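PDB 5EX2: peptidyl-prolyl cis-trans isomerase from Hirschia baltica, which probably catalyses cis-trans isomerisation of peptide bonds preceding proline, as a member of the cyclophilin family of folding helpers. Local coordinates for residues P14-V20 and A230-R234; V26-K32 and D211-V217; L59-K64 and G77-L83; F172-D176 and A198-I203. One frame throughout, in Å; residues are numbered along the deposited sequence. Where two conformers were deposited one is given.

Interaction 1 (P14-V20 and A230-R234); sequences PENWRSV and AWVMR
The guanidinium of Arg234, just beyond its strand, lies with one face over the Arg18 side chain, CZ of Arg234 3.6 Å from CB of Arg18, while NE of Arg234 donates to O of Pro14 (2.9 Å). Strands 17-19 and 230-233 run at 144° with axes 4.4 Å apart. Arg18 and Val232 form the hydrogen-bonded pair (Arg18 N to Val232 O 2.8 Å, Val232 N to Arg18 O 2.9 Å), flanked by Arg234 N to Asn16 O (2.8 Å) and Val20 N to Ala230 O (2.9 Å). Trp17-Met233 and Ser19-Trp231 are non-hydrogen-bonded pairs sharing the other face. With Trp17 chi1 m and Met233 chi1 and chi2 both t, CB of Met233 sits 4.2 Å from the centroid of the Trp17 six-membered ring, and SD makes an oblique Met-aromatic contact. Arg18 forms a salt bridge with Glu38. Strand 261-264 completes a three-stranded sheet, with helices 7-11 and 238-247 packing against the tryptophan-methionine face.

Interaction 2 (V26-K32 and D211-V217); sequences VIFETTK and DILVSAV
Neighbours that close the eight-stranded cyclophilin barrel, strands 26-30 and 212-217 run antiparallel at 145°, axes 4.6 Å apart. Ile27 and Val217 exchange two hydrogen bonds, Ile27 N to Val217 O (2.8 Å) and Val217 N to Ile27 O (3.0 Å). Phe28, chi1 m, projects from the opposite face, where CD2 of Leu213 (chi1 t, chi2 p) makes a CH-pi contact 4.2 Å from the ring centroid. Glu29 N donates to Ser215 O (2.9 Å), while Glu29 O receives Val214 N (2.7 Å) and, weakly, Ser215 N (3.3 Å). This classic beta bulge, with Val214 helical in phi/psi (-71/-42), shifts the register so that Thr30 faces Leu213. Thr30 OG1 accepts Lys32 N in an ST turn and bonds Gly33. Thr31 N reaches Ile212 O (3.0 Å), and Thr31 OG1 accepts Ile212 N (2.9 Å) and donates to Asp211 OD1 (2.7 Å). Lys32 NZ forms a salt bridge to Asp211 OD1 (2.9 Å). Beyond the bulge one backbone bond remains, supplemented by hydroxyl and charged side-chain links.

Interaction 3 (L59-K64 and G77-L83); sequences LYSGTK and GDIAATL
Water, rather than direct hydrogen bonding, supplies the polar links between residues 59-64 and segment 77-83, which runs into and through the short helix 79-83. One molecule receives Gly77 N (2.8 Å) and donates to Thr63 OG1 (2.7 Å) and Lys64 O (3.1 Å); a second joins Asp78 N (2.9 Å) to Lys64 O (2.7 Å); a third joins Lys64 N (3.0 Å) to Asp78 O (2.9 Å). A fourth spans Ser61 O and Thr82 OG1, both at 2.7 Å. Among apolar contacts, Leu59 CB meets Ile79 CD1 at 3.7 Å and Leu59 CD2 meets Leu83 CD1 at 4.0 Å. The Tyr60 ring approaches Gly77 (CE1 to CA 3.8 Å), whose phi of 81° favours glycine; Tyr60 OH bonds Asp169 O. Thr63 N to Tyr60 O (3.0 Å) closes a type II turn, reinforced by Thr63 OG1 to the same Tyr60 O (2.7 Å). This turn, leading into strand 63-69, is thus bridged by water to the inverse gamma turn at Asp78 and the helix after strand 73-76, at one end of neighbouring cyclophilin barrel strands.

Interaction 4 (F172-D176 and A198-I203); sequences FLMRD and AKSLTI
Arg175, chi1 m, chi2 t and chi3 p, reaches from the end of strand 172-174 to the type I turn Ala198-Leu201 and buries the largest area here. Its NH1 donates to Leu201 O (2.9 Å) and, weakly, to Ala198 O (2.8 Å), so the guanidinium bridges backbone carbonyls, with Lys199 O over one of its faces. NH2 of Arg175 reaches a water at 2.9 Å that also donates to Leu201 O (2.9 Å), and packs on Ile203 CG1 at 3.8 Å. Lys199, chi1 m and then t throughout, stretches back: its CE lies 3.1 Å from Arg175 O, and its CG 4.0 Å from Arg175 CB. Leu173 (m, t) points toward the turn, its CD1 touching Ala198 CB at 4.0 Å and Leu201 CD1 (also m, t) at 4.1 Å; Phe65 of strand 63-69 packs on both leucines. Here an arginine at a strand end fastens a type I turn, which begins at the last residue of helix 195-198, to the cyclophilin beta barrel.

Overall arrangement
From the N terminus, residues 14-20 open the widest loop, closed by interaction 1 when the chain returns at 230-234; all the other contacts fall within it. Strand 25-30 follows directly and opens interaction 2, which closes at 211-217 and brings strand 212-218 beside the first barrel strand. Interactions 3 and 4 lie in series inside that span, the first closing over 13 residues and the second over 22. Interaction 2 touches both: Leu213 pairs with Gly62 and Thr63, and Asp211 OD2 probably accepts a hydrogen bond from Thr202 N. Interactions 2 to 4 thus belong to the eight-stranded barrel and its attached loops and short helices, whereas interaction 1 joins an N-terminal strand to one following the barrel, in a separate three-stranded sheet.

Interaction 1 (P14-V20 and A230-R234)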
loop_
_atom_site.group_PDB
_atom_site.type_symbol
_atom_site.label_atom_id
_atom_site.label_comp_id
_atom_site.label_asym_id
_atom_site.label_seq_id
_atom_site.Cartn_x
_atom_site.Cartn_y
_atom_site.Cartn_z
ATOM N N PRO A 14 14.696 10.544 -13.832
ATOM C CA PRO A 14 13.783 11.024 -12.795
ATOM C C PRO A 14 12.441 11.487 -13.357
ATOM O O PRO A 14 11.488 11.601 -12.605
ATOM C CB PRO A 14 14.553 12.186 -12.162
ATOM C CG PRO A 14 15.552 12.600 -13.187
ATOM C CD PRO A 14 15.917 11.364 -13.925
ATOM N N GLU A 15 12.368 11.733 -14.660
ATOM C CA GLU A 15 11.105 12.092 -15.285
ATOM C C GLU A 15 10.111 10.935 -15.216
ATOM O O GLU A 15 8.893 11.149 -15.197
ATOM C CB GLU A 15 11.329 12.502 -16.745
ATOM C CG GLU A 15 12.168 13.769 -16.935
ATOM C CD GLU A 15 13.685 13.558 -16.769
ATOM O OE1 GLU A 15 14.162 12.396 -16.724
ATOM O OE2 GLU A 15 14.409 14.576 -16.692
ATOM N N ASN A 16 10.630 9.706 -15.145
ATOM C CA ASN A 16 9.774 8.534 -15.164
ATOM C C ASN A 16 9.805 7.734 -13.883
ATOM O O ASN A 16 8.989 6.839 -13.717
ATOM C CB ASN A 16 10.139 7.646 -16.330
ATOM C CG ASN A 16 9.610 8.192 -17.629
ATOM O OD1 ASN A 16 8.410 8.337 -17.799
ATOM N ND2 ASN A 16 10.503 8.514 -18.544
ATOM N N TRP A 17 10.727 8.045 -12.981
ATOM C CA TRP A 17 10.901 7.258 -11.762
ATOM C C TRP A 17 11.040 8.138 -10.531
ATOM O O TRP A 17 11.841 9.077 -10.479
ATOM C CB TRP A 17 12.115 6.344 -11.888
ATOM C CG TRP A 17 11.946 5.344 -12.960
ATOM C CD1 TRP A 17 12.389 5.442 -14.244
ATOM C CD2 TRP A 17 11.244 4.100 -12.867
ATOM N NE1 TRP A 17 12.025 4.326 -14.952
ATOM C CE2 TRP A 17 11.313 3.489 -14.129
ATOM C CE3 TRP A 17 10.565 3.442 -11.833
ATOM C CZ2 TRP A 17 10.740 2.247 -14.389
ATOM C CZ3 TRP A 17 9.997 2.210 -12.099
ATOM C CH2 TRP A 17 10.099 1.622 -13.359
ATOM N N ARG A 18 10.250 7.789 -9.527
ATOM C CA ARG A 18 10.220 8.475 -8.243
ATOM C C ARG A 18 10.951 7.638 -7.209
ATOM O O ARG A 18 10.629 6.468 -7.013
ATOM C CB ARG A 18 8.763 8.708 -7.810
ATOM C CG ARG A 18 8.605 9.314 -6.422
ATOM C CD ARG A 18 7.130 9.491 -6.032
ATOM N NE ARG A 18 6.397 8.229 -5.974
ATOM C CZ ARG A 18 6.453 7.385 -4.948
ATOM N NH1 ARG A 18 7.208 7.662 -3.895
ATOM N NH2 ARG A 18 5.759 6.260 -4.986
ATOM N N SER A 19 11.919 8.244 -6.539
ATOM C CA SER A 19 12.668 7.562 -5.499
ATOM C C SER A 19 11.823 7.501 -4.231
ATOM O O SER A 19 11.318 8.522 -3.771
ATOM C CB SER A 19 13.980 8.299 -5.257
ATOM O OG SER A 19 14.690 7.710 -4.186
ATOM N N VAL A 20 11.694 6.309 -3.654
ATOM C CA VAL A 20 10.916 6.128 -2.434
ATOM C C VAL A 20 11.738 6.578 -1.237
ATOM O O VAL A 20 12.886 6.180 -1.066
ATOM C CB VAL A 20 10.466 4.660 -2.275
ATOM C CG1 VAL A 20 9.799 4.413 -0.925
ATOM C CG2 VAL A 20 9.513 4.265 -3.407
ATOM N N ALA A 230 14.368 1.859 -3.580
ATOM C CA ALA A 230 13.151 1.589 -4.335
ATOM C C ALA A 230 12.739 2.780 -5.183
ATOM O O ALA A 230 12.932 3.936 -4.799
ATOM C CB ALA A 230 12.020 1.197 -3.388
ATOM N N TRP A 231 12.188 2.469 -6.341
ATOM C CA TRP A 231 11.651 3.486 -7.232
ATOM C C TRP A 231 10.295 3.026 -7.700
ATOM O O TRP A 231 10.051 1.828 -7.855
ATOM C CB TRP A 231 12.565 3.735 -8.443
ATOM C CG TRP A 231 13.761 4.627 -8.209
ATOM C CD1 TRP A 231 13.852 5.985 -8.443
ATOM C CD2 TRP A 231 15.050 4.217 -7.761
ATOM N NE1 TRP A 231 15.118 6.430 -8.147
ATOM C CE2 TRP A 231 15.871 5.365 -7.720
ATOM C CE3 TRP A 231 15.584 2.992 -7.373
ATOM C CZ2 TRP A 231 17.197 5.318 -7.312
ATOM C CZ3 TRP A 231 16.897 2.944 -6.969
ATOM C CH2 TRP A 231 17.694 4.102 -6.935
ATOM N N VAL A 232 9.422 3.994 -7.930
ATOM C CA VAL A 232 8.070 3.759 -8.425
ATOM C C VAL A 232 7.904 4.612 -9.655
ATOM O O VAL A 232 8.264 5.787 -9.653
ATOM C CB VAL A 232 7.006 4.103 -7.366
ATOM C CG1 VAL A 232 5.599 3.943 -7.920
ATOM C CG2 VAL A 232 7.203 3.260 -6.141
ATOM N N MET A 233 7.394 4.021 -10.717
ATOM C CA MET A 233 7.172 4.766 -11.950
ATOM C C MET A 233 6.235 5.948 -11.685
ATOM O O MET A 233 5.292 5.866 -10.914
ATOM C CB MET A 233 6.606 3.844 -13.032
ATOM C CG MET A 233 6.376 4.531 -14.400
ATOM S SD MET A 233 5.928 3.378 -15.679
ATOM C CE MET A 233 7.488 2.558 -16.000
ATOM N N ARG A 234 6.550 7.077 -12.306
ATOM C CA ARG A 234 5.751 8.285 -12.190
ATOM C C ARG A 234 4.524 8.180 -13.089
ATOM O O ARG A 234 4.644 7.985 -14.295
ATOM C CB ARG A 234 6.581 9.519 -12.558
ATOM C CG ARG A 234 7.603 9.881 -11.497
ATOM C CD ARG A 234 8.293 11.218 -11.734
ATOM N NE ARG A 234 9.292 11.497 -10.699
ATOM C CZ ARG A 234 9.022 11.934 -9.467
ATOM N NH1 ARG A 234 7.771 12.148 -9.074
ATOM N NH2 ARG A 234 10.012 12.156 -8.613
HETATM O O HOH W 1 6.203 7.403 -16.479
HETATM O O HOH W 2 12.211 11.796 -9.768
HETATM O O HOH W 3 5.212 7.474 -8.452
HETATM O O HOH W 4 15.521 5.141 -4.226
HETATM O O HOH W 5 14.518 4.213 -1.845
#

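Interaction 2 (V26-K32 and D211-V217)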
loop_
_atom_site.group_PDB
_atom_site.type_symbol
_atom_site.label_atom_id
_atom_site.label_comp_id
_atom_site.label_asym_id
_atom_site.label_seq_id
_atom_site.Cartn_x
_atom_site.Cartn_y
_atom_site.Cartn_z
ATOM N N VAL A 26 9.117 -0.088 4.188
ATOM C CA VAL A 26 9.172 -1.113 5.214
ATOM C C VAL A 26 9.489 -2.446 4.572
ATOM O O VAL A 26 8.933 -2.797 3.533
ATOM C CB VAL A 26 7.826 -1.234 5.953
ATOM C CG1 VAL A 26 7.976 -2.057 7.228
ATOM C CG2 VAL A 26 7.229 0.146 6.235
ATOM N N ILE A 27 10.380 -3.200 5.205
ATOM C CA ILE A 27 10.696 -4.545 4.766
ATOM C C ILE A 27 9.986 -5.547 5.674
ATOM O O ILE A 27 10.268 -5.594 6.852
ATOM C CB ILE A 27 12.198 -4.823 4.798
ATOM C CG1 ILE A 27 12.982 -3.672 4.151
ATOM C CG2 ILE A 27 12.485 -6.136 4.095
ATOM C CD1 ILE A 27 14.468 -3.865 4.206
ATOM N N PHE A 28 9.050 -6.302 5.099
ATOM C CA PHE A 28 8.426 -7.429 5.782
ATOM C C PHE A 28 9.068 -8.709 5.281
ATOM O O PHE A 28 8.806 -9.127 4.158
ATOM C CB PHE A 28 6.912 -7.475 5.506
ATOM C CG PHE A 28 6.066 -6.596 6.402
ATOM C CD1 PHE A 28 6.625 -5.623 7.212
ATOM C CD2 PHE A 28 4.681 -6.743 6.401
ATOM C CE1 PHE A 28 5.823 -4.837 8.030
ATOM C CE2 PHE A 28 3.888 -5.961 7.211
ATOM C CZ PHE A 28 4.456 -5.006 8.019
ATOM N N GLU A 29 9.898 -9.344 6.093
ATOM C CA GLU A 29 10.427 -10.647 5.737
ATOM C C GLU A 29 9.502 -11.725 6.246
ATOM O O GLU A 29 9.248 -11.780 7.442
ATOM C CB GLU A 29 11.809 -10.850 6.336
ATOM C CG GLU A 29 12.916 -10.145 5.574
ATOM C CD GLU A 29 13.201 -10.811 4.233
ATOM O OE1 GLU A 29 12.504 -11.797 3.880
ATOM O OE2 GLU A 29 14.123 -10.349 3.528
ATOM N N THR A 30 8.981 -12.552 5.345
ATOM C CA THR A 30 8.045 -13.601 5.718
ATOM C C THR A 30 8.645 -14.956 5.380
ATOM O O THR A 30 9.648 -15.053 4.648
ATOM C CB THR A 30 6.675 -13.478 4.996
ATOM O OG1 THR A 30 6.772 -14.066 3.691
ATOM C CG2 THR A 30 6.212 -12.037 4.894
ATOM N N THR A 31 8.010 -16.012 5.877
ATOM C CA THR A 31 8.449 -17.344 5.578
ATOM C C THR A 31 8.145 -17.765 4.140
ATOM O O THR A 31 8.463 -18.877 3.755
ATOM C CB THR A 31 7.852 -18.355 6.583
ATOM O OG1 THR A 31 6.459 -18.084 6.764
ATOM C CG2 THR A 31 8.554 -18.238 7.926
ATOM N N LYS A 32 7.541 -16.872 3.352
ATOM C CA LYS A 32 7.357 -17.108 1.918
ATOM C C LYS A 32 8.170 -16.139 1.065
ATOM O O LYS A 32 8.067 -16.147 -0.163
ATOM C CB LYS A 32 5.877 -17.002 1.550
ATOM C CG LYS A 32 5.056 -18.221 1.940
ATOM C CD LYS A 32 5.332 -19.414 1.031
ATOM C CE LYS A 32 4.510 -20.622 1.430
ATOM N NZ LYS A 32 4.765 -21.013 2.838
ATOM N N ASP A 211 2.110 -19.278 7.925
ATOM C CA ASP A 211 3.310 -18.511 7.612
ATOM C C ASP A 211 3.517 -17.417 8.662
ATOM O O ASP A 211 2.596 -17.105 9.436
ATOM C CB ASP A 211 3.210 -17.940 6.200
ATOM C CG ASP A 211 3.590 -18.958 5.160
ATOM O OD1 ASP A 211 4.720 -19.489 5.253
ATOM O OD2 ASP A 211 2.760 -19.265 4.286
ATOM N N ILE A 212 4.732 -16.877 8.706
ATOM C CA ILE A 212 5.171 -15.989 9.775
ATOM C C ILE A 212 5.781 -14.740 9.182
ATOM O O ILE A 212 6.492 -14.811 8.192
ATOM C CB ILE A 212 6.209 -16.686 10.685
ATOM C CG1 ILE A 212 5.639 -17.997 11.239
ATOM C CG2 ILE A 212 6.656 -15.764 11.821
ATOM C CD1 ILE A 212 6.649 -18.854 11.985
ATOM N N LEU A 213 5.509 -13.617 9.815
ATOM C CA LEU A 213 6.237 -12.384 9.587
ATOM C C LEU A 213 7.464 -12.482 10.463
ATOM O O LEU A 213 7.400 -12.244 11.658
ATOM C CB LEU A 213 5.387 -11.169 9.942
ATOM C CG LEU A 213 6.052 -9.803 9.795
ATOM C CD1 LEU A 213 6.598 -9.569 8.398
ATOM C CD2 LEU A 213 5.032 -8.738 10.144
ATOM N N VAL A 214 8.582 -12.854 9.864
ATOM C CA VAL A 214 9.800 -13.116 10.618
ATOM C C VAL A 214 10.414 -11.837 11.186
ATOM O O VAL A 214 10.904 -11.807 12.323
ATOM C CB VAL A 214 10.832 -13.834 9.728
ATOM C CG1 VAL A 214 12.142 -14.043 10.470
ATOM C CG2 VAL A 214 10.287 -15.146 9.215
ATOM N N SER A 215 10.414 -10.782 10.378
ATOM C CA SER A 215 10.944 -9.501 10.822
ATOM C C SER A 215 10.341 -8.365 10.020
ATOM O O SER A 215 9.894 -8.554 8.899
ATOM C CB SER A 215 12.469 -9.469 10.695
ATOM O OG SER A 215 12.861 -9.487 9.332
ATOM N N ALA A 216 10.352 -7.186 10.619
ATOM C CA ALA A 216 9.942 -5.961 9.967
ATOM C C ALA A 216 10.988 -4.900 10.265
ATOM O O ALA A 216 11.445 -4.772 11.403
ATOM C CB ALA A 216 8.566 -5.528 10.449
ATOM N N VAL A 217 11.364 -4.147 9.238
ATOM C CA VAL A 217 12.380 -3.112 9.364
ATOM C C VAL A 217 11.996 -1.890 8.559
ATOM O O VAL A 217 11.591 -2.013 7.417
ATOM C CB VAL A 217 13.770 -3.602 8.879
ATOM C CG1 VAL A 217 14.823 -2.543 9.119
ATOM C CG2 VAL A 217 14.166 -4.882 9.583
HETATM O O HOH W 6 12.611 -7.214 7.694
#

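Interaction 3 (L59-K64 and G77-L83)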
loop_
_atom_site.group_PDB
_atom_site.type_symbol
_atom_site.label_atom_id
_atom_site.label_comp_id
_atom_site.label_asym_id
_atom_site.label_seq_id
_atom_site.Cartn_x
_atom_site.Cartn_y
_atom_site.Cartn_z
ATOM N N LEU A 59 8.010 -5.740 17.786
ATOM C CA LEU A 59 6.979 -6.685 18.195
ATOM C C LEU A 59 6.268 -7.415 17.063
ATOM O O LEU A 59 5.584 -8.405 17.303
ATOM C CB LEU A 59 5.944 -5.970 19.057
ATOM C CG LEU A 59 6.474 -5.542 20.423
ATOM C CD1 LEU A 59 5.460 -4.676 21.141
ATOM C CD2 LEU A 59 6.881 -6.750 21.293
ATOM N N TYR A 60 6.413 -6.959 15.827
ATOM C CA TYR A 60 5.836 -7.718 14.734
ATOM C C TYR A 60 6.591 -9.005 14.469
ATOM O O TYR A 60 6.083 -9.919 13.814
ATOM C CB TYR A 60 5.821 -6.917 13.440
ATOM C CG TYR A 60 4.631 -6.021 13.220
ATOM C CD1 TYR A 60 3.347 -6.392 13.609
ATOM C CD2 TYR A 60 4.790 -4.798 12.591
ATOM C CE1 TYR A 60 2.252 -5.548 13.373
ATOM C CE2 TYR A 60 3.719 -3.959 12.352
ATOM C CZ TYR A 60 2.453 -4.330 12.738
ATOM O OH TYR A 60 1.397 -3.473 12.478
ATOM N N SER A 61 7.829 -9.072 14.930
ATOM C CA SER A 61 8.643 -10.212 14.585
ATOM C C SER A 61 8.058 -11.459 15.199
ATOM O O SER A 61 7.737 -11.502 16.388
ATOM C CB SER A 61 10.085 -9.999 15.017
ATOM O OG SER A 61 10.614 -8.936 14.251
ATOM N N GLY A 62 7.873 -12.470 14.362
ATOM C CA GLY A 62 7.272 -13.714 14.803
ATOM C C GLY A 62 5.760 -13.775 14.770
ATOM O O GLY A 62 5.184 -14.802 15.101
ATOM N N THR A 63 5.098 -12.691 14.405
ATOM C CA THR A 63 3.643 -12.756 14.340
ATOM C C THR A 63 3.198 -13.595 13.144
ATOM O O THR A 63 3.819 -13.605 12.085
ATOM C CB THR A 63 2.999 -11.364 14.265
ATOM O OG1 THR A 63 3.546 -10.626 13.175
ATOM C CG2 THR A 63 3.204 -10.588 15.571
ATOM N N LYS A 64 2.095 -14.303 13.328
ATOM C CA LYS A 64 1.633 -15.245 12.327
ATOM C C LYS A 64 0.803 -14.546 11.263
ATOM O O LYS A 64 0.242 -13.480 11.504
ATOM C CB LYS A 64 0.781 -16.333 12.962
ATOM C CG LYS A 64 1.454 -17.081 14.086
ATOM C CD LYS A 64 2.671 -17.840 13.631
ATOM C CE LYS A 64 3.221 -18.709 14.762
ATOM N NZ LYS A 64 2.226 -19.707 15.246
ATOM N N GLY A 77 -0.050 -9.739 12.086
ATOM C CA GLY A 77 0.196 -8.665 13.015
ATOM C C GLY A 77 -0.514 -8.717 14.355
ATOM O O GLY A 77 -0.571 -7.704 15.047
ATOM N N ASP A 78 -0.999 -9.884 14.765
ATOM C CA ASP A 78 -1.628 -10.010 16.071
ATOM C C ASP A 78 -0.532 -10.234 17.094
ATOM O O ASP A 78 -0.164 -11.371 17.390
ATOM C CB ASP A 78 -2.641 -11.150 16.077
ATOM C CG ASP A 78 -3.417 -11.240 17.374
ATOM O OD1 ASP A 78 -3.196 -10.400 18.282
ATOM O OD2 ASP A 78 -4.250 -12.163 17.480
ATOM N N ILE A 79 -0.012 -9.135 17.617
ATOM C CA ILE A 79 1.144 -9.185 18.497
ATOM C C ILE A 79 0.842 -9.967 19.766
ATOM O O ILE A 79 1.658 -10.791 20.199
ATOM C CB ILE A 79 1.615 -7.757 18.840
ATOM C CG1 ILE A 79 2.182 -7.103 17.583
ATOM C CG2 ILE A 79 2.639 -7.768 19.980
ATOM C CD1 ILE A 79 2.459 -5.654 17.731
ATOM N N ALA A 80 -0.328 -9.757 20.359
ATOM C CA ALA A 80 -0.633 -10.420 21.622
ATOM C C ALA A 80 -0.554 -11.939 21.503
ATOM O O ALA A 80 -0.092 -12.620 22.420
ATOM C CB ALA A 80 -2.009 -10.008 22.107
ATOM N N ALA A 81 -0.963 -12.466 20.357
ATOM C CA ALA A 81 -1.037 -13.908 20.180
ATOM C C ALA A 81 0.329 -14.585 20.287
ATOM O O ALA A 81 0.423 -15.722 20.777
ATOM C CB ALA A 81 -1.676 -14.234 18.859
ATOM N N THR A 82 1.384 -13.920 19.820
ATOM C CA THR A 82 2.716 -14.530 19.870
ATOM C C THR A 82 3.618 -13.897 20.955
ATOM O O THR A 82 4.480 -14.582 21.511
ATOM C CB THR A 82 3.406 -14.468 18.483
ATOM O OG1 THR A 82 3.245 -13.172 17.916
ATOM C CG2 THR A 82 2.789 -15.490 17.536
ATOM N N LEU A 83 3.367 -12.649 21.345
ATOM C CA LEU A 83 4.091 -12.063 22.476
ATOM C C LEU A 83 3.741 -12.783 23.792
ATOM O O LEU A 83 4.595 -12.957 24.651
ATOM C CB LEU A 83 3.786 -10.570 22.602
ATOM C CG LEU A 83 4.449 -9.834 23.765
ATOM C CD1 LEU A 83 5.972 -9.860 23.653
ATOM C CD2 LEU A 83 3.941 -8.405 23.836
HETATM O O HOH W 7 5.735 -12.230 18.126
HETATM O O HOH W 8 2.133 -11.112 10.920
HETATM O O HOH W 9 -1.008 -12.572 13.680
HETATM O O HOH W 10 0.460 -13.697 15.789
#

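Interaction 4 (F172-D176 and A198-I203)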
loop_
_atom_site.group_PDB
_atom_site.type_symbol
_atom_site.label_atom_id
_atom_site.label_comp_id
_atom_site.label_asym_id
_atom_site.label_seq_id
_atom_site.Cartn_x
_atom_site.Cartn_y
_atom_site.Cartn_z
ATOM N N PHE A 172 -3.714 -6.270 6.923
ATOM C CA PHE A 172 -3.850 -7.282 5.903
ATOM C C PHE A 172 -3.256 -6.834 4.584
ATOM O O PHE A 172 -3.263 -5.652 4.200
ATOM C CB PHE A 172 -5.286 -7.762 5.762
ATOM C CG PHE A 172 -6.284 -6.694 5.572
ATOM C CD1 PHE A 172 -6.786 -5.999 6.654
ATOM C CD2 PHE A 172 -6.779 -6.429 4.316
ATOM C CE1 PHE A 172 -7.748 -5.038 6.482
ATOM C CE2 PHE A 172 -7.741 -5.470 4.137
ATOM C CZ PHE A 172 -8.226 -4.768 5.222
ATOM N N LEU A 173 -2.725 -7.844 3.920
ATOM C CA LEU A 173 -2.095 -7.732 2.609
ATOM C C LEU A 173 -3.106 -8.142 1.561
ATOM O O LEU A 173 -3.586 -9.283 1.570
ATOM C CB LEU A 173 -0.869 -8.636 2.517
ATOM C CG LEU A 173 0.154 -8.484 3.636
ATOM C CD1 LEU A 173 1.280 -9.494 3.427
ATOM C CD2 LEU A 173 0.727 -7.071 3.699
ATOM N N MET A 174 -3.486 -7.226 0.681
ATOM C CA MET A 174 -4.509 -7.537 -0.307
ATOM C C MET A 174 -3.984 -8.440 -1.402
ATOM O O MET A 174 -3.040 -8.103 -2.101
ATOM C CB MET A 174 -5.084 -6.268 -0.934
ATOM C CG MET A 174 -5.774 -5.335 0.028
ATOM S SD MET A 174 -7.040 -6.135 1.020
ATOM C CE MET A 174 -8.003 -6.948 -0.233
ATOM N N ARG A 175 -4.591 -9.602 -1.533
ATOM C CA ARG A 175 -4.207 -10.581 -2.544
ATOM C C ARG A 175 -5.014 -10.428 -3.822
ATOM O O ARG A 175 -4.577 -10.858 -4.885
ATOM C CB ARG A 175 -4.367 -12.001 -2.006
ATOM C CG ARG A 175 -3.367 -12.338 -0.921
ATOM C CD ARG A 175 -3.728 -13.555 -0.109
ATOM N NE ARG A 175 -3.919 -14.821 -0.817
ATOM C CZ ARG A 175 -3.293 -15.965 -0.510
ATOM N NH1 ARG A 175 -2.293 -16.000 0.377
ATOM N NH2 ARG A 175 -3.629 -17.082 -1.145
ATOM N N ASP A 176 -6.191 -9.812 -3.726
ATOM C CA ASP A 176 -7.088 -9.633 -4.868
ATOM C C ASP A 176 -7.981 -8.436 -4.598
ATOM O O ASP A 176 -8.218 -8.057 -3.440
ATOM C CB ASP A 176 -7.923 -10.890 -5.119
ATOM C CG ASP A 176 -8.724 -10.807 -6.406
ATOM O OD1 ASP A 176 -8.105 -10.833 -7.488
ATOM O OD2 ASP A 176 -9.971 -10.718 -6.341
ATOM N N ALA A 198 2.699 -12.472 -0.949
ATOM C CA ALA A 198 1.452 -12.387 -0.188
ATOM C C ALA A 198 0.453 -13.422 -0.681
ATOM O O ALA A 198 -0.288 -14.019 0.109
ATOM C CB ALA A 198 0.863 -10.978 -0.291
ATOM N N LYS A 199 0.379 -13.593 -2.000
ATOM C CA LYS A 199 -0.532 -14.560 -2.602
ATOM C C LYS A 199 -0.124 -16.001 -2.347
ATOM O O LYS A 199 -0.888 -16.911 -2.622
ATOM C CB LYS A 199 -0.648 -14.328 -4.110
ATOM C CG LYS A 199 -1.389 -13.087 -4.511
ATOM C CD LYS A 199 -1.419 -13.044 -6.041
ATOM C CE LYS A 199 -2.230 -11.933 -6.632
ATOM N NZ LYS A 199 -2.065 -11.960 -8.123
ATOM N N SER A 200 1.077 -16.220 -1.827
ATOM C CA SER A 200 1.555 -17.575 -1.564
ATOM C C SER A 200 1.441 -17.941 -0.085
ATOM O O SER A 200 1.716 -19.083 0.284
ATOM C CB SER A 200 3.010 -17.742 -2.031
ATOM O OG SER A 200 3.925 -17.083 -1.174
ATOM N N LEU A 201 1.107 -16.981 0.776
ATOM C CA LEU A 201 0.984 -17.279 2.206
ATOM C C LEU A 201 -0.094 -18.339 2.419
ATOM O O LEU A 201 -1.114 -18.343 1.724
ATOM C CB LEU A 201 0.685 -16.008 3.000
ATOM C CG LEU A 201 1.789 -14.942 2.950
ATOM C CD1 LEU A 201 1.326 -13.633 3.485
ATOM C CD2 LEU A 201 2.995 -15.400 3.751
ATOM N N THR A 202 0.157 -19.236 3.370
ATOM C CA THR A 202 -0.689 -20.400 3.569
ATOM C C THR A 202 -2.103 -19.994 3.987
ATOM O O THR A 202 -2.298 -19.213 4.923
ATOM C CB THR A 202 -0.060 -21.325 4.613
ATOM O OG1 THR A 202 1.223 -21.753 4.136
ATOM C CG2 THR A 202 -0.898 -22.547 4.838
ATOM N N ILE A 203 -3.064 -20.548 3.268
ATOM C CA ILE A 203 -4.472 -20.273 3.453
ATOM C C ILE A 203 -5.002 -20.958 4.694
ATOM O O ILE A 203 -4.654 -22.101 4.958
ATOM C CB ILE A 203 -5.256 -20.762 2.206
ATOM C CG1 ILE A 203 -4.903 -19.906 0.992
ATOM C CG2 ILE A 203 -6.774 -20.782 2.429
ATOM C CD1 ILE A 203 -5.124 -20.608 -0.336
HETATM O O HOH W 11 -1.829 -19.300 -0.896
HETATM O O HOH W 12 -4.807 -10.673 -7.761
#